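Local coordinates for protein phosphatidylserine synthase (Haemophilus influenzae, PDB 3HSI) that belongs to the phospholipase D superfamily, a group of mixed alpha/beta proteins, and carries two regions related to that family in a single chain, at residues Gly33-Phe38 against Glu168-Asp173; Gln67-Glu72 against Val162-Phe167; Asp193-Phe198 against Lys224-Asn229. All blocks are in the same frame, centred on the assembly; numbering follows the deposited sequence.

Contact 1. Residues Gly33-Phe38 against Glu168-Asp173; sequences GSSAEF and EKYRYD
The ring of Y172 turns its edge to G33: its CE1 lies 4.0 Å from G33 O, near the ring plane. The neighbouring ring of Y170 has Y172 CB in plane at its own edge and S35 OG obliquely beside it, where OG comes 3.5 Å from Y170 CB. Beyond the two segments, Y170 meets the H165 ring with the planes about 40° apart, and Y172 meets W356. The contact joins the first turn of helix 35-48 to the start of strand 171-179, in the sheet where that strand pairs antiparallel with 29-31. In S35, chi1 of 49° sets OG between the backbone N and the carbonyl carbon, where it meets Y170 CB just ahead of the strand. S34 is the N-cap of this helix, E37 N donating to S34 OG at 3.1 Å in a nearly straight bond. G33 N donates to E37 OE1 at 2.6 Å, meeting the carboxylate from above its plane. Y170 OH bonds to D358, while R171 pairs with D312. Across the two segments the attachment is van der Waals, a serine and a glycine carbonyl fitting against two tyrosines, while backbone bonds of Y170 and Y172 to T362 hold the strand start.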
ATOM      1  N   GLY C  33      -0.067 -29.324 -22.155  1.00 26.35           N
ATOM      2  CA  GLY C  33      -1.345 -28.940 -22.769  1.00 26.07           C
ATOM      3  C   GLY C  33      -2.478 -28.588 -21.808  1.00 25.97           C
ATOM      4  O   GLY C  33      -3.377 -27.833 -22.165  1.00 26.50           O
ATOM      5  N   SER C  34      -2.441 -29.129 -20.593  1.00 24.98           N
ATOM      6  CA  SER C  34      -3.620 -29.117 -19.740  1.00 24.57           C
ATOM      7  C   SER C  34      -3.197 -29.326 -18.307  1.00 24.07           C
ATOM      8  O   SER C  34      -2.070 -29.750 -18.054  1.00 25.52           O
ATOM      9  CB  SER C  34      -4.509 -30.282 -20.130  1.00 23.62           C
ATOM     10  OG  SER C  34      -3.831 -31.476 -19.776  1.00 24.05           O
ATOM     11  N   SER C  35      -4.111 -29.084 -17.380  1.00 23.28           N
ATOM     12  CA  SER C  35      -3.839 -29.277 -15.963  1.00 22.99           C
ATOM     13  C   SER C  35      -3.677 -30.750 -15.577  1.00 22.68           C
ATOM     14  O   SER C  35      -2.969 -31.067 -14.640  1.00 22.77           O
ATOM     15  CB  SER C  35      -4.926 -28.635 -15.118  1.00 23.75           C
ATOM     16  OG  SER C  35      -6.184 -29.022 -15.593  1.00 24.56           O
ATOM     17  N   ALA C  36      -4.304 -31.638 -16.325  1.00 22.09           N
ATOM     18  CA  ALA C  36      -4.140 -33.059 -16.108  1.00 22.60           C
ATOM     19  C   ALA C  36      -2.722 -33.489 -16.450  1.00 22.40           C
ATOM     20  O   ALA C  36      -2.128 -34.222 -15.680  1.00 22.70           O
ATOM     21  CB  ALA C  36      -5.192 -33.884 -16.912  1.00 21.96           C
ATOM     22  N   GLU C  37      -2.188 -33.025 -17.585  1.00 22.91           N
ATOM     23  CA  GLU C  37      -0.764 -33.218 -17.934  1.00 23.41           C
ATOM     24  C   GLU C  37       0.185 -32.668 -16.859  1.00 22.35           C
ATOM     25  O   GLU C  37       1.187 -33.294 -16.501  1.00 21.82           O
ATOM     26  CB  GLU C  37      -0.421 -32.549 -19.279  1.00 23.96           C
ATOM     27  CG  GLU C  37      -0.902 -33.305 -20.482  1.00 30.38           C
ATOM     28  CD  GLU C  37      -0.447 -32.720 -21.830  1.00 36.60           C
ATOM     29  OE1 GLU C  37       0.510 -31.893 -21.908  1.00 35.24           O
ATOM     30  OE2 GLU C  37      -1.075 -33.130 -22.833  1.00 41.17           O
ATOM     31  N   PHE C  38      -0.139 -31.487 -16.358  1.00 21.24           N
ATOM     32  CA  PHE C  38       0.635 -30.849 -15.313  1.00 21.73           C
ATOM     33  C   PHE C  38       0.719 -31.727 -14.053  1.00 21.81           C
ATOM     34  O   PHE C  38       1.806 -31.969 -13.527  1.00 21.58           O
ATOM     35  CB  PHE C  38      -0.021 -29.476 -15.002  1.00 22.48           C
ATOM     36  CG  PHE C  38       0.637 -28.703 -13.876  1.00 23.75           C
ATOM     37  CD1 PHE C  38       2.023 -28.433 -13.893  1.00 25.33           C
ATOM     38  CD2 PHE C  38      -0.131 -28.197 -12.845  1.00 23.01           C
ATOM     39  CE1 PHE C  38       2.632 -27.677 -12.841  1.00 26.73           C
ATOM     40  CE2 PHE C  38       0.448 -27.465 -11.793  1.00 24.26           C
ATOM     41  CZ  PHE C  38       1.828 -27.191 -11.787  1.00 23.43           C
ATOM     42  N   GLU C 168     -13.846 -33.165 -11.621  1.00 20.16           N
ATOM     43  CA  GLU C 168     -14.385 -32.665 -12.868  1.00 20.75           C
ATOM     44  C   GLU C 168     -13.929 -31.242 -13.175  1.00 21.02           C
ATOM     45  O   GLU C 168     -13.639 -30.919 -14.310  1.00 22.62           O
ATOM     46  CB  GLU C 168     -15.913 -32.779 -12.872  1.00 20.49           C
ATOM     47  N   LYS C 169     -13.782 -30.409 -12.161  1.00 20.92           N
ATOM     48  CA  LYS C 169     -13.439 -29.019 -12.387  1.00 19.92           C
ATOM     49  C   LYS C 169     -11.952 -28.800 -12.488  1.00 20.02           C
ATOM     50  O   LYS C 169     -11.165 -29.483 -11.832  1.00 20.05           O
ATOM     51  CB  LYS C 169     -14.032 -28.130 -11.287  1.00 19.63           C
ATOM     52  N   TYR C 170     -11.566 -27.819 -13.309  1.00 19.33           N
ATOM     53  CA  TYR C 170     -10.197 -27.369 -13.355  1.00 18.80           C
ATOM     54  C   TYR C 170     -10.125 -25.841 -13.435  1.00 18.90           C
ATOM     55  O   TYR C 170     -11.123 -25.131 -13.720  1.00 17.88           O
ATOM     56  CB  TYR C 170      -9.392 -28.038 -14.502  1.00 18.72           C
ATOM     57  CG  TYR C 170      -9.868 -27.611 -15.855  1.00 19.20           C
ATOM     58  CD1 TYR C 170      -9.242 -26.548 -16.525  1.00 17.22           C
ATOM     59  CD2 TYR C 170     -10.981 -28.244 -16.471  1.00 18.60           C
ATOM     60  CE1 TYR C 170      -9.694 -26.114 -17.771  1.00 17.07           C
ATOM     61  CE2 TYR C 170     -11.427 -27.829 -17.728  1.00 17.46           C
ATOM     62  CZ  TYR C 170     -10.774 -26.750 -18.371  1.00 18.98           C
ATOM     63  OH  TYR C 170     -11.196 -26.291 -19.603  1.00 16.32           O
ATOM     64  N   ARG C 171      -8.924 -25.368 -13.128  1.00 18.73           N
ATOM     65  CA  ARG C 171      -8.528 -23.979 -13.184  1.00 19.70           C
ATOM     66  C   ARG C 171      -7.330 -23.964 -14.142  1.00 19.53           C
ATOM     67  O   ARG C 171      -6.292 -24.594 -13.862  1.00 19.20           O
ATOM     68  CB  ARG C 171      -8.124 -23.513 -11.782  1.00 19.57           C
ATOM     69  CG  ARG C 171      -7.811 -22.036 -11.652  1.00 21.70           C
ATOM     70  CD  ARG C 171      -7.958 -21.624 -10.230  1.00 25.74           C
ATOM     71  NE  ARG C 171      -7.538 -20.250 -10.000  1.00 31.96           N
ATOM     72  CZ  ARG C 171      -8.248 -19.189 -10.384  1.00 34.97           C
ATOM     73  NH1 ARG C 171      -9.399 -19.358 -11.035  1.00 36.60           N
ATOM     74  NH2 ARG C 171      -7.826 -17.958 -10.104  1.00 35.49           N
ATOM     75  N   TYR C 172      -7.504 -23.282 -15.275  1.00 20.61           N
ATOM     76  CA  TYR C 172      -6.584 -23.332 -16.426  1.00 21.46           C
ATOM     77  C   TYR C 172      -5.371 -22.455 -16.190  1.00 22.49           C
ATOM     78  O   TYR C 172      -5.497 -21.284 -15.791  1.00 22.64           O
ATOM     79  CB  TYR C 172      -7.325 -22.893 -17.690  1.00 21.60           C
ATOM     80  CG  TYR C 172      -6.735 -23.282 -19.044  1.00 22.71           C
ATOM     81  CD1 TYR C 172      -5.998 -24.464 -19.220  1.00 22.45           C
ATOM     82  CD2 TYR C 172      -6.977 -22.479 -20.173  1.00 22.13           C
ATOM     83  CE1 TYR C 172      -5.490 -24.827 -20.481  1.00 22.50           C
ATOM     84  CE2 TYR C 172      -6.486 -22.822 -21.430  1.00 23.52           C
ATOM     85  CZ  TYR C 172      -5.747 -24.002 -21.579  1.00 23.88           C
ATOM     86  OH  TYR C 172      -5.282 -24.336 -22.821  1.00 21.77           O
ATOM     87  N   ASP C 173      -4.187 -23.029 -16.377  1.00 22.63           N
ATOM     88  CA  ASP C 173      -2.972 -22.238 -16.323  1.00 23.87           C
ATOM     89  C   ASP C 173      -2.076 -22.654 -17.503  1.00 24.71           C
ATOM     90  O   ASP C 173      -2.504 -23.440 -18.400  1.00 23.58           O
ATOM     91  CB  ASP C 173      -2.275 -22.428 -14.941  1.00 24.61           C
ATOM     92  CG  ASP C 173      -1.558 -21.160 -14.447  1.00 27.18           C
ATOM     93  OD1 ASP C 173      -0.592 -20.746 -15.099  1.00 31.36           O
ATOM     94  OD2 ASP C 173      -1.941 -20.574 -13.410  1.00 28.62           O
TER

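Contact 2. Residues Gln67-Glu72 against Val162-Phe167; sequences QEILDE and VYLHQF
E68 and I69, neighbours on helix 64-79, reach Q166 and L164 of the loop between strands 151-155 and 171-179, where a type I beta turn runs from V162 to H165. Between the segments the polar half is one bond, Q166 NE2 to E68 OE1, 3.1 Å long and close to straight at 167°. The acceptor lies in the amide plane of Q166 and is met nearly along its C-O axis, while the carboxylate and amide planes stand 74° apart. E68 arrives with an extended chain; that of Q166 bends at chi2 (71°), which swings the amide to the carboxylate. K39 of helix 35-48 completes the group: its NZ forms a salt bridge with E68 OE1 and bonds to Q166 OE1. E68 OE1 is thus gripped by two donors, and the lysine charge probably stabilises the carboxylate beside an amide that supplies both a donor and an acceptor. The apolar half is about as large. I69 and L164 approach tip to tip, with I43 and I46 of helix 35-48 also packing on I69. L164 CD2 touches I69 CG1 at 3.7 Å and has I69 CD1 at 4.1 Å.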
ATOM      1  N   GLN C  67      -2.784 -33.816  -1.040  1.00 22.99           N
ATOM      2  CA  GLN C  67      -2.434 -35.000  -0.311  1.00 22.96           C
ATOM      3  C   GLN C  67      -1.731 -36.013  -1.207  1.00 22.60           C
ATOM      4  O   GLN C  67      -0.757 -36.639  -0.788  1.00 21.93           O
ATOM      5  CB  GLN C  67      -3.689 -35.636   0.307  1.00 22.92           C
ATOM      6  CG  GLN C  67      -3.421 -36.915   1.131  1.00 25.20           C
ATOM      7  CD  GLN C  67      -2.702 -36.629   2.455  1.00 30.24           C
ATOM      8  OE1 GLN C  67      -3.243 -35.954   3.336  1.00 31.87           O
ATOM      9  NE2 GLN C  67      -1.459 -37.119   2.585  1.00 30.34           N
ATOM     10  N   GLU C  68      -2.238 -36.183  -2.422  1.00 22.94           N
ATOM     11  CA  GLU C  68      -1.626 -37.090  -3.385  1.00 23.54           C
ATOM     12  C   GLU C  68      -0.208 -36.610  -3.706  1.00 23.50           C
ATOM     13  O   GLU C  68       0.734 -37.409  -3.717  1.00 23.79           O
ATOM     14  CB  GLU C  68      -2.455 -37.149  -4.651  1.00 24.24           C
ATOM     15  CG  GLU C  68      -2.068 -38.305  -5.563  1.00 27.54           C
ATOM     16  CD  GLU C  68      -2.923 -38.395  -6.815  1.00 32.36           C
ATOM     17  OE1 GLU C  68      -3.990 -37.729  -6.893  1.00 32.33           O
ATOM     18  OE2 GLU C  68      -2.516 -39.146  -7.735  1.00 36.04           O
ATOM     19  N   ILE C  69      -0.031 -35.309  -3.893  1.00 22.81           N
ATOM     20  CA  ILE C  69       1.309 -34.816  -4.220  1.00 24.12           C
ATOM     21  C   ILE C  69       2.248 -34.972  -3.037  1.00 24.33           C
ATOM     22  O   ILE C  69       3.375 -35.463  -3.205  1.00 25.41           O
ATOM     23  CB  ILE C  69       1.330 -33.367  -4.778  1.00 23.73           C
ATOM     24  CG1 ILE C  69       0.444 -33.234  -6.027  1.00 23.69           C
ATOM     25  CG2 ILE C  69       2.762 -32.933  -5.101  1.00 24.05           C
ATOM     26  CD1 ILE C  69       0.576 -34.385  -7.046  1.00 22.89           C
ATOM     27  N   LEU C  70       1.785 -34.599  -1.842  1.00 24.37           N
ATOM     28  CA  LEU C  70       2.635 -34.692  -0.647  1.00 23.76           C
ATOM     29  C   LEU C  70       2.995 -36.139  -0.328  1.00 23.33           C
ATOM     30  O   LEU C  70       4.117 -36.421   0.099  1.00 22.41           O
ATOM     31  CB  LEU C  70       1.981 -34.009   0.538  1.00 24.21           C
ATOM     32  CG  LEU C  70       2.831 -33.834   1.796  1.00 25.80           C
ATOM     33  CD1 LEU C  70       4.174 -33.185   1.435  1.00 28.55           C
ATOM     34  CD2 LEU C  70       2.091 -33.012   2.852  1.00 25.26           C
ATOM     35  N   ASP C  71       2.049 -37.051  -0.555  1.00 23.64           N
ATOM     36  CA  ASP C  71       2.313 -38.497  -0.471  1.00 23.97           C
ATOM     37  C   ASP C  71       3.440 -38.973  -1.378  1.00 23.87           C
ATOM     38  O   ASP C  71       4.239 -39.817  -0.963  1.00 23.39           O
ATOM     39  CB  ASP C  71       1.069 -39.299  -0.807  1.00 24.47           C
ATOM     40  CG  ASP C  71       0.073 -39.297   0.309  1.00 27.25           C
ATOM     41  OD1 ASP C  71       0.477 -39.026   1.464  1.00 30.76           O
ATOM     42  OD2 ASP C  71      -1.116 -39.548   0.038  1.00 31.17           O
ATOM     43  N   GLU C  72       3.473 -38.463  -2.615  1.00 23.56           N
ATOM     44  CA  GLU C  72       4.570 -38.751  -3.540  1.00 23.85           C
ATOM     45  C   GLU C  72       5.918 -38.286  -2.995  1.00 23.23           C
ATOM     46  O   GLU C  72       6.909 -39.019  -3.107  1.00 22.29           O
ATOM     47  CB  GLU C  72       4.335 -38.173  -4.940  1.00 23.94           C
ATOM     48  CG  GLU C  72       3.147 -38.773  -5.703  1.00 26.78           C
ATOM     49  CD  GLU C  72       3.317 -40.225  -6.076  1.00 29.74           C
ATOM     50  OE1 GLU C  72       4.454 -40.756  -6.108  1.00 31.14           O
ATOM     51  OE2 GLU C  72       2.275 -40.860  -6.328  1.00 34.23           O
ATOM     52  N   VAL C 162      -8.445 -27.974  -8.132  1.00 18.52           N
ATOM     53  CA  VAL C 162      -8.735 -27.372  -9.430  1.00 18.37           C
ATOM     54  C   VAL C 162      -7.509 -27.199 -10.338  1.00 18.96           C
ATOM     55  O   VAL C 162      -7.564 -27.556 -11.510  1.00 18.41           O
ATOM     56  CB  VAL C 162      -9.713 -26.132  -9.370  1.00 18.86           C
ATOM     57  CG1 VAL C 162     -11.103 -26.621  -8.949  1.00 17.32           C
ATOM     58  CG2 VAL C 162      -9.201 -25.019  -8.441  1.00 15.99           C
ATOM     59  N   TYR C 163      -6.376 -26.770  -9.775  1.00 19.58           N
ATOM     60  CA  TYR C 163      -5.168 -26.594 -10.587  1.00 21.12           C
ATOM     61  C   TYR C 163      -4.644 -27.912 -11.157  1.00 21.59           C
ATOM     62  O   TYR C 163      -3.993 -27.921 -12.216  1.00 23.22           O
ATOM     63  CB  TYR C 163      -4.045 -25.901  -9.789  1.00 22.26           C
ATOM     64  CG  TYR C 163      -4.187 -24.394  -9.620  1.00 21.54           C
ATOM     65  CD1 TYR C 163      -4.342 -23.824  -8.359  1.00 21.86           C
ATOM     66  CD2 TYR C 163      -4.145 -23.547 -10.727  1.00 21.81           C
ATOM     67  CE1 TYR C 163      -4.465 -22.428  -8.203  1.00 18.97           C
ATOM     68  CE2 TYR C 163      -4.267 -22.166 -10.592  1.00 21.37           C
ATOM     69  CZ  TYR C 163      -4.409 -21.606  -9.326  1.00 22.28           C
ATOM     70  OH  TYR C 163      -4.531 -20.228  -9.218  1.00 22.39           O
ATOM     71  N   LEU C 164      -4.909 -29.019 -10.473  1.00 20.91           N
ATOM     72  CA  LEU C 164      -4.438 -30.324 -10.940  1.00 21.03           C
ATOM     73  C   LEU C 164      -5.542 -31.200 -11.565  1.00 21.24           C
ATOM     74  O   LEU C 164      -5.310 -32.385 -11.894  1.00 21.29           O
ATOM     75  CB  LEU C 164      -3.758 -31.055  -9.777  1.00 21.93           C
ATOM     76  CG  LEU C 164      -2.278 -30.711  -9.527  1.00 22.79           C
ATOM     77  CD1 LEU C 164      -2.033 -29.233  -9.498  1.00 25.78           C
ATOM     78  CD2 LEU C 164      -1.816 -31.305  -8.231  1.00 25.67           C
ATOM     79  N   HIS C 165      -6.731 -30.602 -11.745  1.00 20.82           N
ATOM     80  CA  HIS C 165      -7.888 -31.303 -12.285  1.00 20.24           C
ATOM     81  C   HIS C 165      -8.137 -32.612 -11.534  1.00 20.08           C
ATOM     82  O   HIS C 165      -8.257 -33.673 -12.136  1.00 19.10           O
ATOM     83  CB  HIS C 165      -7.680 -31.588 -13.774  1.00 20.20           C
ATOM     84  CG  HIS C 165      -8.950 -31.779 -14.524  1.00 19.31           C
ATOM     85  ND1 HIS C 165      -9.019 -31.703 -15.894  1.00 19.47           N
ATOM     86  CD2 HIS C 165     -10.213 -32.020 -14.092  1.00 20.21           C
ATOM     87  CE1 HIS C 165     -10.269 -31.906 -16.276  1.00 18.65           C
ATOM     88  NE2 HIS C 165     -11.015 -32.092 -15.200  1.00 16.85           N
ATOM     89  N   GLN C 166      -8.229 -32.528 -10.212  1.00 20.66           N
ATOM     90  CA  GLN C 166      -8.470 -33.723  -9.406  1.00 20.50           C
ATOM     91  C   GLN C 166      -9.799 -34.426  -9.721  1.00 20.36           C
ATOM     92  O   GLN C 166      -9.850 -35.663  -9.768  1.00 19.67           O
ATOM     93  CB  GLN C 166      -8.367 -33.397  -7.909  1.00 21.09           C
ATOM     94  CG  GLN C 166      -8.284 -34.641  -6.997  1.00 21.97           C
ATOM     95  CD  GLN C 166      -6.950 -35.353  -7.126  1.00 26.84           C
ATOM     96  OE1 GLN C 166      -6.054 -34.892  -7.841  1.00 27.38           O
ATOM     97  NE2 GLN C 166      -6.801 -36.467  -6.432  1.00 25.82           N
ATOM     98  N   PHE C 167     -10.877 -33.658  -9.884  1.00 19.76           N
ATOM     99  CA  PHE C 167     -12.172 -34.262 -10.223  1.00 20.51           C
ATOM    100  C   PHE C 167     -12.648 -33.717 -11.561  1.00 20.50           C
ATOM    101  O   PHE C 167     -11.896 -33.771 -12.527  1.00 21.13           O
ATOM    102  CB  PHE C 167     -13.197 -34.145  -9.072  1.00 20.28           C
ATOM    103  CG  PHE C 167     -12.675 -34.704  -7.757  1.00 21.17           C
ATOM    104  CD1 PHE C 167     -12.158 -33.854  -6.768  1.00 21.35           C
ATOM    105  CD2 PHE C 167     -12.625 -36.086  -7.541  1.00 20.99           C
ATOM    106  CE1 PHE C 167     -11.639 -34.370  -5.557  1.00 21.56           C
ATOM    107  CE2 PHE C 167     -12.109 -36.632  -6.329  1.00 18.76           C
ATOM    108  CZ  PHE C 167     -11.619 -35.773  -5.336  1.00 20.21           C
TER

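Contact 3. Residues Asp193-Phe198 against Lys224-Asn229; sequences DYLLDF and KDLAQN
Two helices end side by side here, 181-195 and 216-229, and the contact joins Y194 and L195 of the first to L226 and N229 of the second. L226 reaches two residues of the other helix, Y194 and L195. Its CG is anti to the backbone N (chi1 -174°), so that both methyls extend to the other segment: CD1 rests 3.7 Å from Y194 CB and equally close to Y194 O, and CD2 lies 3.9 Å from L195 CD2, the two leucine side chains crossing at a slant. One turn further along, the ring of Y194 stands obliquely to the last backbone carbonyl of helix 216-229; Y194 CE1 is 3.6 Å from N229 O and 4.1 Å from N229 CB. The amide of N229 leads away from the tyrosine and makes a weak bond with D225 OD1, ND2 donating at 2.6 Å.

The first helix widens into a pi-type turn at 193-195, after which L196 centres an inverse gamma turn closed by a weak bond from D197 N to L195 O. That same carbonyl also accepts from Y222 OH, a further tie to helix 216-229. L226 packs on F250 and L252 of strand 245-252, while L195 packs on L88 of strand 84-90, so the joint lies between elements of both large sheets. K224 touches S255 of the second subunit.

Chemically, the two segments meet through leucine methyls, a tyrosine and backbone carbonyls, a join of shape rather than charge; D197 and D225, the acidic residues nearest across it, keep their OD2 atoms 5.1 Å apart, a pairing that might be mildly unfavourable.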
ATOM      1  N   ASP C 193      19.821 -18.467  -1.530  1.00 27.45           N
ATOM      2  CA  ASP C 193      20.529 -17.211  -1.278  1.00 27.67           C
ATOM      3  C   ASP C 193      19.622 -16.067  -0.910  1.00 26.69           C
ATOM      4  O   ASP C 193      20.004 -15.256  -0.077  1.00 26.31           O
ATOM      5  CB  ASP C 193      21.364 -16.763  -2.491  1.00 28.21           C
ATOM      6  CG  ASP C 193      22.515 -17.703  -2.795  1.00 32.58           C
ATOM      7  OD1 ASP C 193      22.734 -18.690  -2.050  1.00 36.99           O
ATOM      8  OD2 ASP C 193      23.221 -17.468  -3.798  1.00 38.25           O
ATOM      9  N   TYR C 194      18.450 -15.972  -1.542  1.00 25.71           N
ATOM     10  CA  TYR C 194      17.582 -14.812  -1.329  1.00 24.99           C
ATOM     11  C   TYR C 194      16.234 -15.072  -0.643  1.00 25.59           C
ATOM     12  O   TYR C 194      15.854 -14.332   0.262  1.00 25.96           O
ATOM     13  CB  TYR C 194      17.368 -14.054  -2.639  1.00 25.22           C
ATOM     14  CG  TYR C 194      18.622 -13.343  -3.093  1.00 24.28           C
ATOM     15  CD1 TYR C 194      19.094 -12.225  -2.391  1.00 24.12           C
ATOM     16  CD2 TYR C 194      19.344 -13.795  -4.194  1.00 22.75           C
ATOM     17  CE1 TYR C 194      20.258 -11.584  -2.757  1.00 26.53           C
ATOM     18  CE2 TYR C 194      20.530 -13.135  -4.599  1.00 24.66           C
ATOM     19  CZ  TYR C 194      20.976 -12.044  -3.860  1.00 27.20           C
ATOM     20  OH  TYR C 194      22.115 -11.381  -4.217  1.00 29.84           O
ATOM     21  N   LEU C 195      15.509 -16.101  -1.063  1.00 25.17           N
ATOM     22  CA  LEU C 195      14.183 -16.334  -0.498  1.00 25.29           C
ATOM     23  C   LEU C 195      14.242 -16.883   0.910  1.00 25.93           C
ATOM     24  O   LEU C 195      13.544 -16.387   1.774  1.00 24.27           O
ATOM     25  CB  LEU C 195      13.326 -17.251  -1.380  1.00 25.27           C
ATOM     26  CG  LEU C 195      12.616 -16.598  -2.548  1.00 26.01           C
ATOM     27  CD1 LEU C 195      11.678 -17.620  -3.204  1.00 27.59           C
ATOM     28  CD2 LEU C 195      11.835 -15.373  -2.086  1.00 25.98           C
ATOM     29  N   LEU C 196      15.068 -17.918   1.111  1.00 26.07           N
ATOM     30  CA  LEU C 196      15.202 -18.595   2.383  1.00 27.21           C
ATOM     31  C   LEU C 196      16.068 -17.858   3.394  1.00 27.21           C
ATOM     32  O   LEU C 196      17.082 -18.373   3.836  1.00 28.17           O
ATOM     33  CB  LEU C 196      15.784 -19.996   2.183  1.00 27.59           C
ATOM     34  CG  LEU C 196      14.891 -21.170   1.821  1.00 29.17           C
ATOM     35  CD1 LEU C 196      15.740 -22.433   1.954  1.00 31.86           C
ATOM     36  CD2 LEU C 196      13.702 -21.228   2.760  1.00 30.01           C
ATOM     37  N   ASP C 197      15.658 -16.671   3.798  1.00 27.16           N
ATOM     38  CA  ASP C 197      16.311 -16.008   4.910  1.00 26.17           C
ATOM     39  C   ASP C 197      15.600 -16.317   6.230  1.00 25.16           C
ATOM     40  O   ASP C 197      14.480 -15.836   6.500  1.00 25.17           O
ATOM     41  CB  ASP C 197      16.357 -14.507   4.657  1.00 26.35           C
ATOM     42  CG  ASP C 197      16.974 -13.745   5.808  1.00 28.97           C
ATOM     43  OD1 ASP C 197      17.507 -14.369   6.752  1.00 30.28           O
ATOM     44  OD2 ASP C 197      16.912 -12.496   5.781  1.00 35.84           O
ATOM     45  N   PHE C 198      16.283 -17.067   7.081  1.00 24.10           N
ATOM     46  CA  PHE C 198      15.673 -17.571   8.292  1.00 24.06           C
ATOM     47  C   PHE C 198      15.448 -16.548   9.412  1.00 23.95           C
ATOM     48  O   PHE C 198      14.875 -16.868  10.429  1.00 23.17           O
ATOM     49  CB  PHE C 198      16.389 -18.851   8.779  1.00 24.10           C
ATOM     50  CG  PHE C 198      16.238 -20.012   7.812  1.00 24.84           C
ATOM     51  CD1 PHE C 198      14.994 -20.596   7.596  1.00 26.20           C
ATOM     52  CD2 PHE C 198      17.342 -20.511   7.106  1.00 24.32           C
ATOM     53  CE1 PHE C 198      14.853 -21.684   6.678  1.00 24.35           C
ATOM     54  CE2 PHE C 198      17.210 -21.567   6.205  1.00 21.71           C
ATOM     55  CZ  PHE C 198      15.964 -22.154   5.997  1.00 23.44           C
ATOM     56  N   LYS C 224      12.535  -5.437   2.572  1.00 26.86           N
ATOM     57  CA  LYS C 224      13.408  -4.379   2.100  1.00 27.76           C
ATOM     58  C   LYS C 224      14.692  -4.929   1.470  1.00 27.36           C
ATOM     59  O   LYS C 224      15.113  -4.483   0.410  1.00 27.40           O
ATOM     60  CB  LYS C 224      13.723  -3.427   3.238  1.00 28.04           C
ATOM     61  CG  LYS C 224      14.131  -2.056   2.760  1.00 30.58           C
ATOM     62  CD  LYS C 224      13.969  -1.092   3.901  1.00 34.83           C
ATOM     63  CE  LYS C 224      15.000  -0.010   3.859  1.00 36.54           C
ATOM     64  NZ  LYS C 224      16.257  -0.558   4.389  1.00 39.05           N
ATOM     65  N   ASP C 225      15.285  -5.919   2.114  1.00 27.20           N
ATOM     66  CA  ASP C 225      16.502  -6.522   1.597  1.00 27.44           C
ATOM     67  C   ASP C 225      16.246  -7.275   0.292  1.00 26.27           C
ATOM     68  O   ASP C 225      16.991  -7.126  -0.663  1.00 26.42           O
ATOM     69  CB  ASP C 225      17.146  -7.443   2.656  1.00 27.98           C
ATOM     70  CG  ASP C 225      18.542  -7.923   2.255  1.00 31.61           C
ATOM     71  OD1 ASP C 225      19.354  -7.124   1.752  1.00 36.88           O
ATOM     72  OD2 ASP C 225      18.854  -9.105   2.456  1.00 37.30           O
ATOM     73  N   LEU C 226      15.182  -8.063   0.247  1.00 25.67           N
ATOM     74  CA  LEU C 226      14.867  -8.847  -0.945  1.00 25.60           C
ATOM     75  C   LEU C 226      14.502  -7.948  -2.143  1.00 25.59           C
ATOM     76  O   LEU C 226      14.949  -8.180  -3.272  1.00 24.95           O
ATOM     77  CB  LEU C 226      13.740  -9.811  -0.623  1.00 26.21           C
ATOM     78  CG  LEU C 226      13.348 -10.830  -1.696  1.00 26.03           C
ATOM     79  CD1 LEU C 226      14.484 -11.785  -2.012  1.00 27.32           C
ATOM     80  CD2 LEU C 226      12.141 -11.566  -1.208  1.00 25.14           C
ATOM     81  N   ALA C 227      13.725  -6.890  -1.869  1.00 25.44           N
ATOM     82  CA  ALA C 227      13.312  -5.946  -2.885  1.00 25.41           C
ATOM     83  C   ALA C 227      14.544  -5.284  -3.504  1.00 26.02           C
ATOM     84  O   ALA C 227      14.606  -5.081  -4.708  1.00 25.50           O
ATOM     85  CB  ALA C 227      12.379  -4.864  -2.289  1.00 24.69           C
ATOM     86  N   GLN C 228      15.532  -4.934  -2.690  1.00 26.65           N
ATOM     87  CA  GLN C 228      16.671  -4.245  -3.273  1.00 27.72           C
ATOM     88  C   GLN C 228      17.747  -5.172  -3.815  1.00 26.70           C
ATOM     89  O   GLN C 228      18.478  -4.783  -4.713  1.00 27.28           O
ATOM     90  CB  GLN C 228      17.242  -3.183  -2.326  1.00 28.14           C
ATOM     91  CG  GLN C 228      18.071  -3.666  -1.192  1.00 32.17           C
ATOM     92  CD  GLN C 228      18.726  -2.481  -0.447  1.00 39.79           C
ATOM     93  OE1 GLN C 228      18.673  -1.343  -0.927  1.00 42.13           O
ATOM     94  NE2 GLN C 228      19.330  -2.745   0.720  1.00 39.38           N
ATOM     95  N   ASN C 229      17.851  -6.389  -3.304  1.00 25.65           N
ATOM     96  CA  ASN C 229      18.978  -7.225  -3.725  1.00 25.47           C
ATOM     97  C   ASN C 229      18.661  -8.512  -4.457  1.00 25.05           C
ATOM     98  O   ASN C 229      19.510  -9.030  -5.138  1.00 25.96           O
ATOM     99  CB  ASN C 229      19.925  -7.540  -2.560  1.00 25.01           C
ATOM    100  CG  ASN C 229      20.422  -6.305  -1.858  1.00 25.00           C
ATOM    101  OD1 ASN C 229      21.069  -5.453  -2.459  1.00 27.26           O
ATOM    102  ND2 ASN C 229      20.135  -6.206  -0.572  1.00 22.67           N
TER

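Overall arrangement
From the N terminus, strand 29-31 leads into helix 35-48, whose start opens contact 1; the loop it begins closes only when strand 171-179 arrives. Contact 2 is nested inside that loop, linking helix 64-79 to the turn in the loop that leads to the strand. Contacts 1 and 2 adjoin, with centres about 11 Å apart: R171 N probably bonds to V162 O, and S35 packs on H165. The chain then runs from strand 171-179 into helix 181-195, and contact 3 follows in series, closing a short loop to helix 216-229. Its centre is about 32 Å from that of contact 1, on the opposite side of the chain's centre.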